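Local coordinates for exosome complex component Rrp41 (Archaeoglobus fulgidus, PDB 3M7N), which probably degrades RNA from its 3' end as a catalytic component of the archaeal exosome and can also synthesise heteromeric RNA tails, at residues Lys10-Gly15 / Asp168-Leu173; Ser34-Ala39 / Ile53-Gly58; Ala73-Arg78 / Ile123-Glu128; Pro154-Ile159 / Leu192-Lys197; Val162-Ala167 / Glu220-Gly225. The protein carries 1 engineered substitution. All coordinates share one frame; numbering follows the deposited sequence.

In the fold
Interactions 2 and 3 belong to one mixed sheet and share its strand 50-60/122-129 interface: the backbones of Ile53 and Glu128 meet there. Interactions 1, 4 and 5 are built on the second, antiparallel sheet, where 4 and 5 both use strand 158-167, and 1 reaches the neighbouring edge strand 170-173. The chemistry follows the place. Interaction 3 is buried strand pairing with an ionic cluster, and interaction 4 is two backbone hydrogen bonds beside an arginine that also serves another chain. Interactions 2 and 5 join their segments by apolar packing. Interaction 1, its centre about 24 Å from the centre of the chain, is partly exposed and combines one carboxylate hydrogen bond with a small apolar contact of Ile12.

Interaction 1 (Lys10-Gly15 / Asp168-Leu173); sequences KLIVDG and DGQLVL
The backbones come closest at Ile12 and Asp168, whose CA atoms are 6.5 Å apart, where the N-terminal segment 10-15 passes the tight turn that leads into strand 170-173. This turn closes a beta hairpin: Asp168 and Gly169 link strand 158-167 to 170-173, the edge strand of the antiparallel sheet in this RNase PH fold. Both have positive phi, and at Gly169 a CB would be pressed against the preceding carbonyl oxygen, which explains the glycine. Asp168 suits the other turn position because its short side chain can bring an acceptor to a backbone N-H. With CG anti to its carbonyl carbon (chi1 -66°), the carboxylate leans over the N-terminal segment, and OD1 accepts a hydrogen bond from Ile12 N at 2.7 Å. The bond is bent, 141° at the hydrogen, and OD1 is modelled too near Lys10 O for its position to be certain. Glu184 OE1 also holds the turn, accepting from Gly169 N. Leu11 packs on Ala167 and Leu18. Ile12 and Asp168 lie alongside one another, pointing opposite ways, so the isoleucine reaches beyond the turn to the strand. There its extended CG1 arm (chi2 -178°) crosses Gln170 at about a right angle: CD1 of Ile12 lies 3.7 Å from CG of Gln170 and 4.2 Å from CG1 of Val172.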
# COMPACT_ATOMS: atom_id res chain seq x y z
N LYS E 10 -21.40 22.39 -38.33
CA LYS E 10 -22.08 23.61 -37.94
C LYS E 10 -22.11 23.88 -36.44
O LYS E 10 -21.44 24.79 -35.98
CB LYS E 10 -23.49 23.66 -38.51
CG LYS E 10 -24.05 25.06 -38.52
CD LYS E 10 -23.19 26.00 -39.35
CE LYS E 10 -23.85 27.38 -39.43
NZ LYS E 10 -23.08 28.33 -40.27
N LEU E 11 -22.86 23.09 -35.68
CA LEU E 11 -23.06 23.33 -34.22
C LEU E 11 -24.16 24.35 -33.89
O LEU E 11 -25.02 24.09 -33.05
CB LEU E 11 -21.77 23.70 -33.47
CG LEU E 11 -20.68 22.63 -33.29
CD1 LEU E 11 -19.55 23.15 -32.40
CD2 LEU E 11 -21.26 21.35 -32.73
N ILE E 12 -24.11 25.52 -34.52
CA ILE E 12 -25.22 26.46 -34.36
C ILE E 12 -25.86 26.83 -35.70
O ILE E 12 -25.18 27.31 -36.60
CB ILE E 12 -24.82 27.72 -33.59
CG1 ILE E 12 -24.33 27.34 -32.19
CG2 ILE E 12 -26.02 28.66 -33.46
CD1 ILE E 12 -23.96 28.53 -31.32
N VAL E 13 -27.16 26.57 -35.83
CA VAL E 13 -27.91 26.91 -37.05
C VAL E 13 -29.16 27.70 -36.71
O VAL E 13 -29.99 27.26 -35.92
CB VAL E 13 -28.32 25.66 -37.85
CG1 VAL E 13 -27.12 24.82 -38.20
CG2 VAL E 13 -29.34 24.83 -37.07
N ASP E 14 -29.31 28.87 -37.33
CA ASP E 14 -30.47 29.70 -37.08
C ASP E 14 -30.67 29.93 -35.59
O ASP E 14 -31.78 29.85 -35.06
CB ASP E 14 -31.73 29.08 -37.71
CG ASP E 14 -31.65 29.01 -39.24
OD1 ASP E 14 -32.13 28.01 -39.82
OD2 ASP E 14 -31.10 29.95 -39.86
N GLY E 15 -29.57 30.21 -34.90
CA GLY E 15 -29.61 30.52 -33.49
C GLY E 15 -30.03 29.33 -32.66
O GLY E 15 -30.34 29.47 -31.48
N ASP E 168 -19.08 27.85 -32.40
CA ASP E 168 -19.17 28.75 -33.55
C ASP E 168 -19.00 30.18 -33.13
O ASP E 168 -19.64 31.07 -33.69
CB ASP E 168 -20.51 28.62 -34.25
CG ASP E 168 -20.72 27.26 -34.88
OD1 ASP E 168 -21.89 26.91 -35.14
OD2 ASP E 168 -19.72 26.54 -35.13
N GLY E 169 -18.15 30.42 -32.14
CA GLY E 169 -17.86 31.77 -31.72
C GLY E 169 -18.84 32.27 -30.69
O GLY E 169 -18.71 33.37 -30.18
N GLN E 170 -19.84 31.46 -30.38
CA GLN E 170 -20.89 31.89 -29.47
C GLN E 170 -20.82 31.16 -28.12
O GLN E 170 -20.66 29.95 -28.08
CB GLN E 170 -22.26 31.68 -30.12
CG GLN E 170 -23.40 31.49 -29.12
CD GLN E 170 -24.17 32.78 -28.83
OE1 GLN E 170 -23.95 33.44 -27.80
NE2 GLN E 170 -25.07 33.14 -29.74
N LEU E 171 -20.94 31.92 -27.04
CA LEU E 171 -21.04 31.34 -25.70
C LEU E 171 -22.34 30.56 -25.57
O LEU E 171 -23.41 31.03 -25.97
CB LEU E 171 -20.98 32.42 -24.62
CG LEU E 171 -19.65 32.71 -23.92
CD1 LEU E 171 -18.44 32.34 -24.77
CD2 LEU E 171 -19.58 34.16 -23.50
N VAL E 172 -22.27 29.35 -25.02
CA VAL E 172 -23.49 28.61 -24.78
C VAL E 172 -23.50 28.09 -23.36
O VAL E 172 -22.44 27.81 -22.80
CB VAL E 172 -23.68 27.48 -25.79
CG1 VAL E 172 -23.79 28.06 -27.20
CG2 VAL E 172 -22.53 26.50 -25.70
N LEU E 173 -24.68 27.98 -22.78
CA LEU E 173 -24.83 27.49 -21.42
C LEU E 173 -24.94 25.97 -21.41
O LEU E 173 -25.71 25.42 -22.19
CB LEU E 173 -26.08 28.09 -20.80
CG LEU E 173 -26.42 27.69 -19.37
CD1 LEU E 173 -25.31 28.06 -18.40
CD2 LEU E 173 -27.74 28.35 -18.99

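Interaction 2 (Ser34-Ala39 / Ile53-Gly58)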
# COMPACT_ATOMS: atom_id res chain seq x y z
N SER E 34 -32.53 11.36 -1.20
CA SER E 34 -32.79 10.10 -0.47
C SER E 34 -33.21 8.98 -1.39
O SER E 34 -34.35 8.55 -1.36
CB SER E 34 -33.89 10.26 0.58
OG SER E 34 -33.64 11.37 1.42
N VAL E 35 -32.29 8.51 -2.23
CA VAL E 35 -32.59 7.41 -3.11
C VAL E 35 -31.83 6.14 -2.69
O VAL E 35 -32.01 5.08 -3.29
CB VAL E 35 -32.23 7.74 -4.55
CG1 VAL E 35 -33.16 8.85 -5.09
CG2 VAL E 35 -30.73 8.10 -4.65
N LEU E 36 -30.99 6.28 -1.67
CA LEU E 36 -30.22 5.15 -1.16
C LEU E 36 -30.52 4.91 0.31
O LEU E 36 -30.49 5.82 1.13
CB LEU E 36 -28.72 5.39 -1.31
CG LEU E 36 -28.15 5.46 -2.72
CD1 LEU E 36 -26.64 5.69 -2.67
CD2 LEU E 36 -28.47 4.20 -3.49
N LYS E 37 -30.80 3.65 0.64
CA LYS E 37 -31.06 3.23 2.01
C LYS E 37 -29.83 3.31 2.90
O LYS E 37 -29.90 3.79 4.03
CB LYS E 37 -31.58 1.79 1.99
CG LYS E 37 -31.92 1.21 3.34
CD LYS E 37 -32.63 -0.13 3.14
CE LYS E 37 -32.99 -0.78 4.46
NZ LYS E 37 -33.89 -1.95 4.22
N ARG E 38 -28.69 2.84 2.40
CA ARG E 38 -27.51 2.67 3.26
C ARG E 38 -26.67 3.93 3.51
O ARG E 38 -25.92 3.99 4.48
CB ARG E 38 -26.64 1.50 2.79
CG ARG E 38 -27.32 0.12 2.94
CD ARG E 38 -27.59 -0.23 4.42
NE ARG E 38 -28.67 -1.21 4.60
CZ ARG E 38 -29.09 -1.68 5.79
NH1 ARG E 38 -30.08 -2.55 5.85
NH2 ARG E 38 -28.53 -1.27 6.92
N ALA E 39 -26.81 4.95 2.66
CA ALA E 39 -26.05 6.17 2.84
C ALA E 39 -26.70 7.14 3.84
O ALA E 39 -27.92 7.15 3.99
CB ALA E 39 -25.82 6.86 1.50
N ILE E 53 -25.13 9.47 -9.55
CA ILE E 53 -25.64 9.25 -8.20
C ILE E 53 -24.59 9.61 -7.13
O ILE E 53 -23.40 9.36 -7.29
CB ILE E 53 -26.22 7.81 -8.04
CG1 ILE E 53 -26.87 7.66 -6.67
CG2 ILE E 53 -25.16 6.74 -8.31
CD1 ILE E 53 -27.95 6.59 -6.64
N ALA E 54 -25.03 10.24 -6.05
CA ALA E 54 -24.11 10.72 -5.04
C ALA E 54 -24.51 10.16 -3.70
O ALA E 54 -25.69 9.95 -3.44
CB ALA E 54 -24.12 12.26 -4.97
N ALA E 55 -23.51 9.97 -2.85
CA ALA E 55 -23.73 9.36 -1.55
C ALA E 55 -22.77 9.97 -0.54
O ALA E 55 -21.59 10.21 -0.83
CB ALA E 55 -23.53 7.84 -1.63
N VAL E 56 -23.29 10.21 0.65
CA VAL E 56 -22.53 10.81 1.72
C VAL E 56 -22.55 9.95 2.99
O VAL E 56 -23.60 9.46 3.42
CB VAL E 56 -23.07 12.20 2.06
CG1 VAL E 56 -22.46 12.74 3.36
CG2 VAL E 56 -22.83 13.15 0.89
N PHE E 57 -21.37 9.78 3.58
CA PHE E 57 -21.24 9.06 4.85
C PHE E 57 -20.40 9.93 5.76
O PHE E 57 -19.28 10.28 5.41
CB PHE E 57 -20.51 7.73 4.64
CG PHE E 57 -21.17 6.83 3.62
CD1 PHE E 57 -20.91 6.99 2.27
CD2 PHE E 57 -22.03 5.83 4.02
CE1 PHE E 57 -21.51 6.16 1.31
CE2 PHE E 57 -22.64 4.99 3.07
CZ PHE E 57 -22.38 5.16 1.71
N GLY E 58 -20.95 10.27 6.92
CA GLY E 58 -20.23 11.09 7.87
C GLY E 58 -21.16 12.05 8.58
O GLY E 58 -22.34 12.13 8.25
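Five apolar side-chain contacts join the loop 34-39 to one face of strand 53-58. At one end the CD1 atom of Ile53 serves two partners: it runs past CG2 of Val35 at 3.7 Å and meets CD2 of Leu36 tip to tip at 4.0 Å. The second branch of the leucine, CD1, rests 3.9 Å from CB of Ala55. A forked side chain thus spans two strand positions that face the loop, while the small Ala55 leaves room for it. Ala39 is the next link, its CB 4.0 Å from CB of Ala55 and 3.8 Å from CZ of Phe57. The Phe57 ring, with CG anti to the carbonyl carbon (chi1 -56°), swings back toward the loop, so that CE2 comes 3.6 Å from CA of Ala39. Replacing Phe57 by an alanine here would remove this ring and would probably loosen the packing against Ala39 and against Pro87 of the neighbouring chain. In the next shell, Ser42 OG takes hydrogen bonds from Val35 N and Leu36 N, and Asp40 OD2 receives Gly58 N. Outside lies the chain of exosome complex exonuclease 2, whose Asp145 forms a salt bridge with Arg38 NH1 and whose Pro87 packs on Phe57. Folded over its own sheet, the loop between strands 29-33 and 41-47 thereby forms part of a subunit interface in the archaeal exosome ring of RNase PH-family proteins.

Interaction 3 (Ala73-Arg78 / Ile123-Glu128)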
# COMPACT_ATOMS: atom_id res chain seq x y z
N ALA E 73 -12.66 18.23 10.72
CA ALA E 73 -12.96 17.05 9.90
C ALA E 73 -12.18 17.08 8.59
O ALA E 73 -11.76 18.14 8.15
CB ALA E 73 -14.44 16.98 9.61
N ILE E 74 -11.99 15.92 7.98
CA ILE E 74 -11.42 15.90 6.65
C ILE E 74 -12.53 15.57 5.70
O ILE E 74 -13.51 14.94 6.08
CB ILE E 74 -10.32 14.85 6.48
CG1 ILE E 74 -10.86 13.47 6.86
CG2 ILE E 74 -9.11 15.23 7.31
CD1 ILE E 74 -9.88 12.35 6.59
N ILE E 75 -12.37 16.00 4.45
CA ILE E 75 -13.35 15.74 3.41
C ILE E 75 -12.74 14.89 2.32
O ILE E 75 -11.63 15.13 1.88
CB ILE E 75 -13.84 17.05 2.74
CG1 ILE E 75 -14.29 18.06 3.80
CG2 ILE E 75 -14.94 16.74 1.74
CD1 ILE E 75 -15.43 17.59 4.62
N ARG E 76 -13.48 13.89 1.86
CA ARG E 76 -13.01 13.10 0.75
C ARG E 76 -14.10 13.09 -0.30
O ARG E 76 -15.29 13.12 0.02
CB ARG E 76 -12.61 11.70 1.22
CG ARG E 76 -11.58 11.78 2.36
CD ARG E 76 -10.98 10.46 2.72
NE ARG E 76 -11.68 9.87 3.86
CZ ARG E 76 -11.39 8.69 4.38
NH1 ARG E 76 -12.08 8.24 5.41
NH2 ARG E 76 -10.41 7.96 3.85
N TYR E 77 -13.70 13.11 -1.55
CA TYR E 77 -14.67 13.16 -2.60
C TYR E 77 -14.07 12.31 -3.66
O TYR E 77 -12.92 12.48 -4.03
CB TYR E 77 -14.85 14.62 -3.08
CG TYR E 77 -15.86 14.84 -4.17
CD1 TYR E 77 -17.04 15.53 -3.92
CD2 TYR E 77 -15.62 14.39 -5.46
CE1 TYR E 77 -17.98 15.75 -4.93
CE2 TYR E 77 -16.54 14.61 -6.46
CZ TYR E 77 -17.72 15.30 -6.19
OH TYR E 77 -18.64 15.53 -7.20
N ARG E 78 -14.86 11.37 -4.14
CA ARG E 78 -14.39 10.48 -5.17
C ARG E 78 -15.34 10.54 -6.35
O ARG E 78 -16.54 10.32 -6.21
CB ARG E 78 -14.30 9.04 -4.64
CG ARG E 78 -13.65 8.09 -5.62
CD ARG E 78 -13.44 6.73 -5.01
NE ARG E 78 -14.56 5.83 -5.25
CZ ARG E 78 -14.74 5.18 -6.38
NH1 ARG E 78 -15.79 4.36 -6.53
NH2 ARG E 78 -13.88 5.35 -7.38
N ILE E 123 -15.87 13.11 6.59
CA ILE E 123 -17.09 13.16 5.83
C ILE E 123 -16.74 12.76 4.42
O ILE E 123 -15.99 13.46 3.74
CB ILE E 123 -17.69 14.58 5.84
CG1 ILE E 123 -18.20 14.92 7.24
CG2 ILE E 123 -18.81 14.70 4.80
CD1 ILE E 123 -18.34 16.40 7.50
N ASP E 124 -17.29 11.63 3.98
CA ASP E 124 -16.92 11.03 2.71
C ASP E 124 -18.01 11.23 1.64
O ASP E 124 -19.20 11.04 1.90
CB ASP E 124 -16.65 9.53 2.89
CG ASP E 124 -15.46 9.25 3.80
OD1 ASP E 124 -15.43 8.16 4.41
OD2 ASP E 124 -14.56 10.11 3.90
N ILE E 125 -17.58 11.59 0.43
CA ILE E 125 -18.50 11.87 -0.65
C ILE E 125 -18.14 11.07 -1.88
O ILE E 125 -17.02 11.17 -2.42
CB ILE E 125 -18.50 13.38 -0.98
CG1 ILE E 125 -18.79 14.18 0.28
CG2 ILE E 125 -19.54 13.68 -2.06
CD1 ILE E 125 -18.39 15.63 0.19
N PHE E 126 -19.08 10.27 -2.34
CA PHE E 126 -18.85 9.45 -3.50
C PHE E 126 -19.84 9.86 -4.55
O PHE E 126 -21.02 10.09 -4.25
CB PHE E 126 -19.02 7.96 -3.18
CG PHE E 126 -18.09 7.46 -2.11
CD1 PHE E 126 -18.49 7.43 -0.78
CD2 PHE E 126 -16.80 7.03 -2.42
CE1 PHE E 126 -17.62 6.99 0.22
CE2 PHE E 126 -15.93 6.58 -1.44
CZ PHE E 126 -16.34 6.57 -0.11
N VAL E 127 -19.38 9.97 -5.78
CA VAL E 127 -20.30 10.23 -6.85
C VAL E 127 -19.97 9.31 -8.00
O VAL E 127 -18.80 9.15 -8.37
CB VAL E 127 -20.29 11.72 -7.33
CG1 VAL E 127 -21.50 11.95 -8.19
CG2 VAL E 127 -20.33 12.68 -6.16
N GLU E 128 -21.01 8.72 -8.57
CA GLU E 128 -20.84 7.73 -9.62
C GLU E 128 -21.53 8.17 -10.89
O GLU E 128 -22.73 8.43 -10.91
CB GLU E 128 -21.43 6.40 -9.16
CG GLU E 128 -20.65 5.20 -9.63
CD GLU E 128 -19.32 5.06 -8.91
OE1 GLU E 128 -19.27 5.08 -7.66
OE2 GLU E 128 -18.31 4.94 -9.62
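Strands 74-78 and 123-128 run parallel, their axes 4.6 Å apart at closest approach and inclined by only 10°. Ile74, Arg76 and Arg78 exchange five backbone hydrogen bonds with Ile123, Ile125 and Val127. They differ in quality: Val127 N approaches Arg78 O almost along the C=O axis at 2.9 Å, whereas Ile125 N sits above the carbonyl plane of Arg76, and its bond is bent to 136°. The face bearing Ile75, Tyr77, Ile123 and Ile125 is apolar and lies against helices 96-110 and 136-150. Here the tyrosine ring crosses the isoleucine obliquely, Tyr77 CD1 lying 3.6 Å from Ile125 CG2, and carries its OH to within 3.5 Å of Val127 CG2. The other face carries the charges, with Phe126 among them. Arg76 runs alongside Asp124, and NE makes a weak, salt-bridging hydrogen bond of 2.9 Å to OD2, with guanidinium and carboxylate planes 70° apart. Glu61 takes Arg76 NH1 and Arg60 takes Asp124 OD1, so two arginines probably offset the buried Asp124, with the acid Glu61 close by. A leucine here in place of Arg76 would probably leave Asp124 and Glu61 less well balanced. Farther along, Arg78 NE lies in plane at the edge of the Phe126 ring, 3.8 Å from CD2. With helix 96-110 between them in sequence, these neighbouring parallel strands form a beta-alpha-beta crossover of the S5-like RNase PH domain.

Interaction 4 (Pro154-Ile159 / Leu192-Lys197)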
# COMPACT_ATOMS: atom_id res chain seq x y z
N PRO E 154 -23.75 20.44 8.18
CA PRO E 154 -23.76 21.90 8.23
C PRO E 154 -22.86 22.52 7.16
O PRO E 154 -21.72 22.09 6.99
CB PRO E 154 -23.24 22.21 9.64
CG PRO E 154 -23.61 21.00 10.43
CD PRO E 154 -23.43 19.84 9.48
N MET E 155 -23.38 23.51 6.45
CA MET E 155 -22.67 24.14 5.34
C MET E 155 -22.94 25.64 5.32
O MET E 155 -23.98 26.10 5.82
CB MET E 155 -23.10 23.52 4.00
CG MET E 155 -22.42 22.21 3.64
SD MET E 155 -23.27 21.27 2.34
CE MET E 155 -22.82 22.15 0.84
N LYS E 156 -22.01 26.41 4.76
CA LYS E 156 -22.19 27.85 4.62
C LYS E 156 -23.37 28.14 3.71
O LYS E 156 -24.09 29.11 3.89
CB LYS E 156 -20.93 28.50 4.03
CG LYS E 156 -19.82 28.75 5.03
CD LYS E 156 -18.53 29.15 4.33
CE LYS E 156 -17.35 29.19 5.29
NZ LYS E 156 -16.06 29.54 4.62
N GLY E 157 -23.55 27.29 2.71
CA GLY E 157 -24.64 27.42 1.77
C GLY E 157 -24.52 26.28 0.78
O GLY E 157 -23.84 25.31 1.04
N MET E 158 -25.16 26.41 -0.36
CA MET E 158 -25.18 25.34 -1.32
C MET E 158 -24.15 25.51 -2.42
O MET E 158 -23.65 26.60 -2.67
CB MET E 158 -26.59 25.22 -1.90
CG MET E 158 -27.52 24.41 -1.00
SD MET E 158 -27.57 22.75 -1.68
CE MET E 158 -27.22 23.21 -3.38
N ILE E 159 -23.84 24.41 -3.08
CA ILE E 159 -22.89 24.43 -4.15
C ILE E 159 -23.66 24.15 -5.42
O ILE E 159 -24.41 23.19 -5.50
CB ILE E 159 -21.80 23.35 -3.92
CG1 ILE E 159 -20.82 23.79 -2.83
CG2 ILE E 159 -21.05 23.06 -5.19
CD1 ILE E 159 -20.01 25.04 -3.19
N LEU E 192 -20.88 29.15 -4.54
CA LEU E 192 -21.61 29.16 -3.29
C LEU E 192 -22.85 30.06 -3.45
O LEU E 192 -22.72 31.23 -3.80
CB LEU E 192 -20.72 29.71 -2.18
CG LEU E 192 -21.45 29.91 -0.87
CD1 LEU E 192 -21.81 28.55 -0.24
CD2 LEU E 192 -20.63 30.77 0.09
N ILE E 193 -24.04 29.49 -3.23
CA ILE E 193 -25.28 30.26 -3.11
C ILE E 193 -25.57 30.52 -1.64
O ILE E 193 -25.63 29.59 -0.83
CB ILE E 193 -26.51 29.51 -3.66
CG1 ILE E 193 -26.20 28.81 -4.98
CG2 ILE E 193 -27.68 30.48 -3.83
CD1 ILE E 193 -25.89 29.73 -6.12
N ARG E 194 -25.76 31.78 -1.29
CA ARG E 194 -26.06 32.18 0.08
C ARG E 194 -27.07 33.30 -0.01
O ARG E 194 -26.97 34.16 -0.88
CB ARG E 194 -24.80 32.66 0.79
CG ARG E 194 -24.68 32.20 2.23
CD ARG E 194 -24.19 33.29 3.14
NE ARG E 194 -22.82 33.70 2.88
CZ ARG E 194 -21.77 33.35 3.63
NH1 ARG E 194 -20.55 33.78 3.32
NH2 ARG E 194 -21.94 32.56 4.68
N ASN E 195 -28.05 33.30 0.88
CA ASN E 195 -29.10 34.30 0.83
C ASN E 195 -29.76 34.31 -0.55
O ASN E 195 -30.03 35.36 -1.13
CB ASN E 195 -28.50 35.67 1.18
CG ASN E 195 -29.50 36.80 1.08
OD1 ASN E 195 -30.64 36.69 1.56
ND2 ASN E 195 -29.09 37.89 0.46
N GLY E 196 -29.99 33.12 -1.10
CA GLY E 196 -30.65 32.98 -2.39
C GLY E 196 -29.87 33.43 -3.61
O GLY E 196 -30.44 33.50 -4.71
N LYS E 197 -28.58 33.73 -3.46
CA LYS E 197 -27.82 34.24 -4.60
C LYS E 197 -26.33 33.82 -4.68
O LYS E 197 -25.74 33.31 -3.73
CB LYS E 197 -27.94 35.76 -4.65
CG LYS E 197 -27.28 36.45 -3.48
CD LYS E 197 -27.81 37.88 -3.33
CE LYS E 197 -27.14 38.61 -2.16
NZ LYS E 197 -27.77 39.94 -1.90
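The tight part is the backbone ladder at Met158 and Ile193, an antiparallel hydrogen-bonded pair: Met158 N donates to Ile193 O at 3.2 Å, and Ile193 N returns a bond of 3.0 Å to Met158 O. Both donors lie in the plane of the carbonyl they address. Just before the ladder, CA of Gly157 makes a CA-H...O contact of 3.5 Å with Ile193 O; a CB there would clash with this same oxygen, so glycine suits the place. Leu192, its CG anti to the backbone N (chi1 173°), lays CD1 3.6 Å from Gly157 N and likewise from Met158 O. Met158 and Ile193 share the other face, where Tyr230 of helix 212-248 covers both. Another protein chain covers the Lys156 and Arg194 side. The bent arginine passes its CG 3.6 Å from Lys156 O, and Leu192 CD2 sits above one guanidinium face, 4.3 Å from its plane and displaced toward the rim. Glu199 and an acidic side chain of that other chain meet its charge. The loose, solvent side is Asn195 to Lys197, within a type I' turn from Arg194, the tight hairpin connection joining strands 185-194 and 197-207 of the antiparallel sheet.

Interaction 5 (Val162-Ala167 / Glu220-Gly225)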
# COMPACT_ATOMS: atom_id res chain seq x y z
N VAL E 162 -22.39 24.70 -13.18
CA VAL E 162 -22.62 24.52 -14.61
C VAL E 162 -21.38 24.92 -15.38
O VAL E 162 -20.58 25.72 -14.90
CB VAL E 162 -23.70 25.49 -15.18
CG1 VAL E 162 -24.66 24.76 -16.10
CG2 VAL E 162 -24.40 26.24 -14.09
N ALA E 163 -21.26 24.42 -16.60
CA ALA E 163 -20.21 24.86 -17.50
C ALA E 163 -20.78 25.79 -18.58
O ALA E 163 -21.95 25.70 -18.93
CB ALA E 163 -19.53 23.66 -18.17
N VAL E 164 -19.95 26.69 -19.08
CA VAL E 164 -20.31 27.44 -20.26
C VAL E 164 -19.36 26.97 -21.33
O VAL E 164 -18.16 26.81 -21.08
CB VAL E 164 -20.13 28.96 -20.05
CG1 VAL E 164 -20.06 29.68 -21.40
CG2 VAL E 164 -21.25 29.52 -19.18
N GLY E 165 -19.90 26.70 -22.52
CA GLY E 165 -19.09 26.32 -23.65
C GLY E 165 -18.96 27.47 -24.63
O GLY E 165 -19.47 28.57 -24.40
N LYS E 166 -18.26 27.22 -25.72
CA LYS E 166 -18.17 28.20 -26.78
C LYS E 166 -18.25 27.44 -28.09
O LYS E 166 -17.45 26.55 -28.35
CB LYS E 166 -16.88 29.00 -26.68
CG LYS E 166 -16.73 30.04 -27.79
CD LYS E 166 -15.50 30.91 -27.60
CE LYS E 166 -14.96 31.45 -28.90
NZ LYS E 166 -13.73 32.23 -28.61
N ALA E 167 -19.25 27.80 -28.90
CA ALA E 167 -19.53 27.10 -30.14
C ALA E 167 -19.76 28.08 -31.28
O ALA E 167 -20.52 29.05 -31.14
CB ALA E 167 -20.73 26.19 -29.95
N GLU E 220 -21.05 35.59 -16.43
CA GLU E 220 -22.43 36.08 -16.30
C GLU E 220 -23.42 34.99 -16.69
O GLU E 220 -24.39 34.75 -15.98
CB GLU E 220 -22.68 37.36 -17.11
CG GLU E 220 -21.90 38.56 -16.60
CD GLU E 220 -22.13 38.80 -15.12
OE1 GLU E 220 -21.13 38.79 -14.34
OE2 GLU E 220 -23.31 38.97 -14.74
N LEU E 221 -23.16 34.33 -17.82
CA LEU E 221 -24.03 33.26 -18.30
C LEU E 221 -24.15 32.16 -17.26
O LEU E 221 -25.25 31.72 -16.92
CB LEU E 221 -23.45 32.67 -19.57
CG LEU E 221 -24.34 32.52 -20.78
CD1 LEU E 221 -23.80 31.39 -21.62
CD2 LEU E 221 -25.79 32.26 -20.38
N ALA E 222 -23.01 31.71 -16.74
CA ALA E 222 -23.00 30.61 -15.79
C ALA E 222 -23.78 30.95 -14.51
O ALA E 222 -24.54 30.12 -14.02
CB ALA E 222 -21.57 30.18 -15.46
N LYS E 223 -23.58 32.15 -13.98
CA LYS E 223 -24.33 32.56 -12.79
C LYS E 223 -25.85 32.43 -13.00
O LYS E 223 -26.59 31.89 -12.17
CB LYS E 223 -23.96 33.97 -12.37
CG LYS E 223 -22.53 34.09 -11.91
CD LYS E 223 -22.31 35.45 -11.26
CE LYS E 223 -22.39 36.55 -12.31
NZ LYS E 223 -22.30 37.91 -11.71
N LYS E 224 -26.30 32.91 -14.15
CA LYS E 224 -27.71 32.79 -14.51
C LYS E 224 -28.18 31.33 -14.47
O LYS E 224 -29.11 30.98 -13.75
CB LYS E 224 -27.95 33.42 -15.89
CG LYS E 224 -29.33 33.16 -16.44
CD LYS E 224 -29.59 33.99 -17.69
CE LYS E 224 -30.94 33.66 -18.33
NZ LYS E 224 -30.94 34.12 -19.76
N GLY E 225 -27.54 30.47 -15.26
CA GLY E 225 -27.86 29.06 -15.23
C GLY E 225 -27.76 28.49 -13.82
O GLY E 225 -28.61 27.71 -13.40
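Val164 has CG1 anti to its backbone N (chi1 162°), which leaves CG2 beside that N and facing the helix; Leu221, with an unusual chi1 of -130°, lays its chain obliquely across both methyls. The result is a helix packed on an antiparallel sheet, the alpha/beta layering of the RNase PH fold: strand 162-167 and helix 220-225 cross at 140° with their axes 8.0 Å apart at closest approach. Small helix residues allow such proximity. CG2 of Val164 sits 3.8 Å from CB of Ala222 and 3.7 Å from its N, so the valine rests against the helix backbone itself. Leu221 flanks it, CB lying 3.9 Å from the same CG2, and Leu171 of the neighbouring edge strand and Ala218 one turn earlier also touch Val164. The intervening Ala163 turns away, toward Asp186 and Pro175. On the outer side of the helix, away from the seam, Lys223 NZ forms a salt bridge of 3.0 Å with OE1 of Glu220. Val162, branched and inward-facing, covers the next turn: Val162 CG2 lies 3.9 Å from Ala222 O and 4.1 Å from Gly225 C, where no side chain stands in the way.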